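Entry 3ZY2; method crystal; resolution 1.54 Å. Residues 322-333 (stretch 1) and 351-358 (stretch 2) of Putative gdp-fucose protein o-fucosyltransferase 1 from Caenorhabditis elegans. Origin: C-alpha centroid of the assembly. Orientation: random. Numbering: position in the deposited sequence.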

# COMPACT_ATOMS: atom_id res chain seq x y z
N MET A 322 -19.78 -1.22 28.72
CA MET A 322 -20.08 0.12 28.22
C MET A 322 -21.24 0.09 27.25
O MET A 322 -22.02 1.04 27.19
N GLY A 323 -21.37 -0.99 26.47
CA GLY A 323 -22.50 -1.10 25.53
C GLY A 323 -23.83 -1.24 26.26
O GLY A 323 -24.89 -0.87 25.71
N ARG A 324 -23.78 -1.73 27.51
CA ARG A 324 -24.99 -1.95 28.34
C ARG A 324 -25.35 -0.78 29.24
O ARG A 324 -26.41 -0.80 29.88
N ALA A 325 -24.49 0.24 29.27
CA ALA A 325 -24.65 1.37 30.20
C ALA A 325 -25.90 2.18 29.92
O ALA A 325 -26.38 2.21 28.80
N ASP A 326 -26.41 2.87 30.94
CA ASP A 326 -27.52 3.79 30.71
C ASP A 326 -27.05 4.99 29.90
O ASP A 326 -27.81 5.47 29.06
N LEU A 327 -25.83 5.44 30.13
CA LEU A 327 -25.20 6.51 29.33
C LEU A 327 -23.72 6.18 29.18
O LEU A 327 -23.09 5.79 30.16
N PHE A 328 -23.20 6.30 27.97
CA PHE A 328 -21.78 6.10 27.67
C PHE A 328 -21.17 7.46 27.34
O PHE A 328 -21.74 8.19 26.54
N VAL A 329 -20.05 7.78 27.99
CA VAL A 329 -19.23 8.95 27.58
C VAL A 329 -17.89 8.42 27.09
O VAL A 329 -17.12 7.84 27.86
N GLY A 330 -17.63 8.60 25.80
CA GLY A 330 -16.40 8.07 25.21
C GLY A 330 -15.39 9.11 24.80
O GLY A 330 -15.59 10.31 25.05
N ASN A 331 -14.33 8.61 24.17
CA ASN A 331 -13.31 9.44 23.56
C ASN A 331 -13.55 9.41 22.06
O ASN A 331 -13.50 8.36 21.43
N CYS A 332 -13.82 10.58 21.50
CA CYS A 332 -14.21 10.67 20.11
C CYS A 332 -13.14 10.18 19.13
O CYS A 332 -13.46 9.72 18.04
N VAL A 333 -11.87 10.31 19.51
CA VAL A 333 -10.79 9.92 18.59
C VAL A 333 -10.53 8.40 18.63
O VAL A 333 -10.04 7.80 17.69
N PRO A 351 -31.39 3.59 19.16
CA PRO A 351 -30.05 3.83 19.75
C PRO A 351 -30.14 4.09 21.25
O PRO A 351 -31.13 4.64 21.75
N ARG A 352 -29.10 3.65 21.96
CA ARG A 352 -28.91 3.97 23.35
C ARG A 352 -28.00 5.19 23.42
O ARG A 352 -27.07 5.31 22.60
N PRO A 353 -28.24 6.10 24.37
CA PRO A 353 -27.52 7.38 24.32
C PRO A 353 -26.03 7.34 24.62
O PRO A 353 -25.57 6.61 25.51
N SER A 354 -25.30 8.16 23.88
CA SER A 354 -23.88 8.32 24.08
C SER A 354 -23.50 9.79 24.00
O SER A 354 -24.24 10.63 23.45
N ALA A 355 -22.34 10.08 24.58
CA ALA A 355 -21.74 11.42 24.54
C ALA A 355 -20.24 11.21 24.47
O ALA A 355 -19.77 10.09 24.63
N PHE A 356 -19.50 12.29 24.25
CA PHE A 356 -18.05 12.24 24.18
C PHE A 356 -17.47 13.39 24.97
O PHE A 356 -18.04 14.49 25.01
N PHE A 357 -16.32 13.14 25.59
CA PHE A 357 -15.60 14.22 26.28
C PHE A 357 -15.30 15.36 25.31
O PHE A 357 -14.91 15.15 24.18
N GLY A 358 -15.55 16.58 25.79
CA GLY A 358 -15.24 17.80 25.01
C GLY A 358 -16.21 18.16 23.89
O GLY A 358 -15.98 19.14 23.14

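Parallel strands are joined by a staggered ladder of backbone hydrogen bonds, and their side chains then pack on the two faces of the sheet. Here A355 N donates to F328 O (2.8 Å), G330 N to A355 O (2.9 Å) and F357 N to G330 O (3.0 Å); a weak bond from F328 N to P353 O (3.4 Å) precedes them. Beyond the ladder, a water accepts from C332 N (2.9 Å) and donates to F357 O (2.8 Å). At the other end, R352, m at chi1 and extended thereafter, points toward stretch 1, and its NH1 donates to G323 O (3.2 Å), at the guanidinium edge.

V329 (t) and A355 share one face. V329 CG1 sits 3.8 Å from the F357 ring centroid, almost on the ring normal, a CH-pi contact made by the m rotamer of F357. F328 (t), S354 (m) and F356 (m) occupy the other face, where S354 OG meets the F328 ring edge, 3.9 Å from CD2. At G330 the F328 ring takes the place a side chain would need on this face: a CB there would clash with F328 CZ and crowd F356 CE1. C332 CB packs 4.0 Å from F356 CD1, while L327, sideways at its CB, brings CD1 to 4.0 Å from P353 CB.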

# COMPACT_ATOMS: atom_id res chain seq x y z
CB MET A 322 -18.82 0.76 27.60
CG MET A 322 -17.69 1.00 28.62
SD MET A 322 -16.29 2.00 28.02
CE MET A 322 -15.46 0.68 27.14
CB ARG A 324 -24.81 -3.20 29.20
CG ARG A 324 -24.72 -4.46 28.34
CD ARG A 324 -24.47 -5.73 29.18
NE ARG A 324 -25.70 -6.15 29.83
CZ ARG A 324 -26.61 -6.96 29.29
NH1 ARG A 324 -26.46 -7.49 28.08
NH2 ARG A 324 -27.71 -7.24 29.98
CB ALA A 325 -23.42 2.28 30.13
CB ASP A 326 -28.15 4.18 32.03
CG ASP A 326 -28.71 2.96 32.77
OD1 ASP A 326 -27.93 2.24 33.45
OD2 ASP A 326 -29.94 2.69 32.63
CB LEU A 327 -25.34 7.88 30.00
CG LEU A 327 -24.63 9.03 29.25
CD1 LEU A 327 -25.31 9.29 27.90
CD2 LEU A 327 -24.60 10.30 30.09
CB PHE A 328 -21.63 5.18 26.46
CG PHE A 328 -20.22 5.14 25.88
CD1 PHE A 328 -19.12 4.78 26.66
CD2 PHE A 328 -20.02 5.42 24.54
CE1 PHE A 328 -17.85 4.73 26.09
CE2 PHE A 328 -18.73 5.37 23.98
CZ PHE A 328 -17.65 5.01 24.76
CB VAL A 329 -19.01 9.98 28.72
CG1 VAL A 329 -18.38 11.28 28.14
CG2 VAL A 329 -20.32 10.32 29.41
CB ASN A 331 -11.94 8.88 23.89
CG ASN A 331 -10.85 9.75 23.38
OD1 ASN A 331 -10.73 9.94 22.17
ND2 ASN A 331 -10.06 10.34 24.28
CB CYS A 332 -14.56 12.10 19.79
SG CYS A 332 -14.98 12.29 18.06
CB VAL A 333 -9.48 10.74 18.88
CG1 VAL A 333 -8.34 10.32 17.96
CG2 VAL A 333 -9.78 12.21 18.74
CB PRO A 351 -29.56 5.10 19.05
CG PRO A 351 -30.80 5.73 18.47
CD PRO A 351 -31.71 4.59 18.12
CB ARG A 352 -28.27 2.77 24.05
CG ARG A 352 -29.16 1.55 24.20
CD ARG A 352 -28.43 0.36 24.93
NE ARG A 352 -29.34 -0.77 25.11
CZ ARG A 352 -29.03 -1.98 25.57
NH1 ARG A 352 -27.79 -2.29 25.91
NH2 ARG A 352 -29.99 -2.91 25.66
CB PRO A 353 -28.23 8.23 25.36
CG PRO A 353 -28.80 7.27 26.30
CD PRO A 353 -29.21 6.06 25.48
CB SER A 354 -23.09 7.54 23.01
OG SER A 354 -23.48 6.16 23.00
CB ALA A 355 -22.10 12.21 25.79
CB PHE A 356 -17.58 12.34 22.74
CG PHE A 356 -18.02 11.19 21.89
CD1 PHE A 356 -17.28 10.02 21.87
CD2 PHE A 356 -19.18 11.28 21.11
CE1 PHE A 356 -17.67 8.94 21.09
CE2 PHE A 356 -19.58 10.20 20.33
CZ PHE A 356 -18.81 9.03 20.33
CB PHE A 357 -14.32 13.71 26.93
CG PHE A 357 -14.56 12.79 28.09
CD1 PHE A 357 -15.06 13.30 29.29
CD2 PHE A 357 -14.31 11.43 27.97
CE1 PHE A 357 -15.30 12.47 30.36
CE2 PHE A 357 -14.54 10.58 29.05
CZ PHE A 357 -15.04 11.10 30.25
O HOH W 1 -13.55 12.90 23.22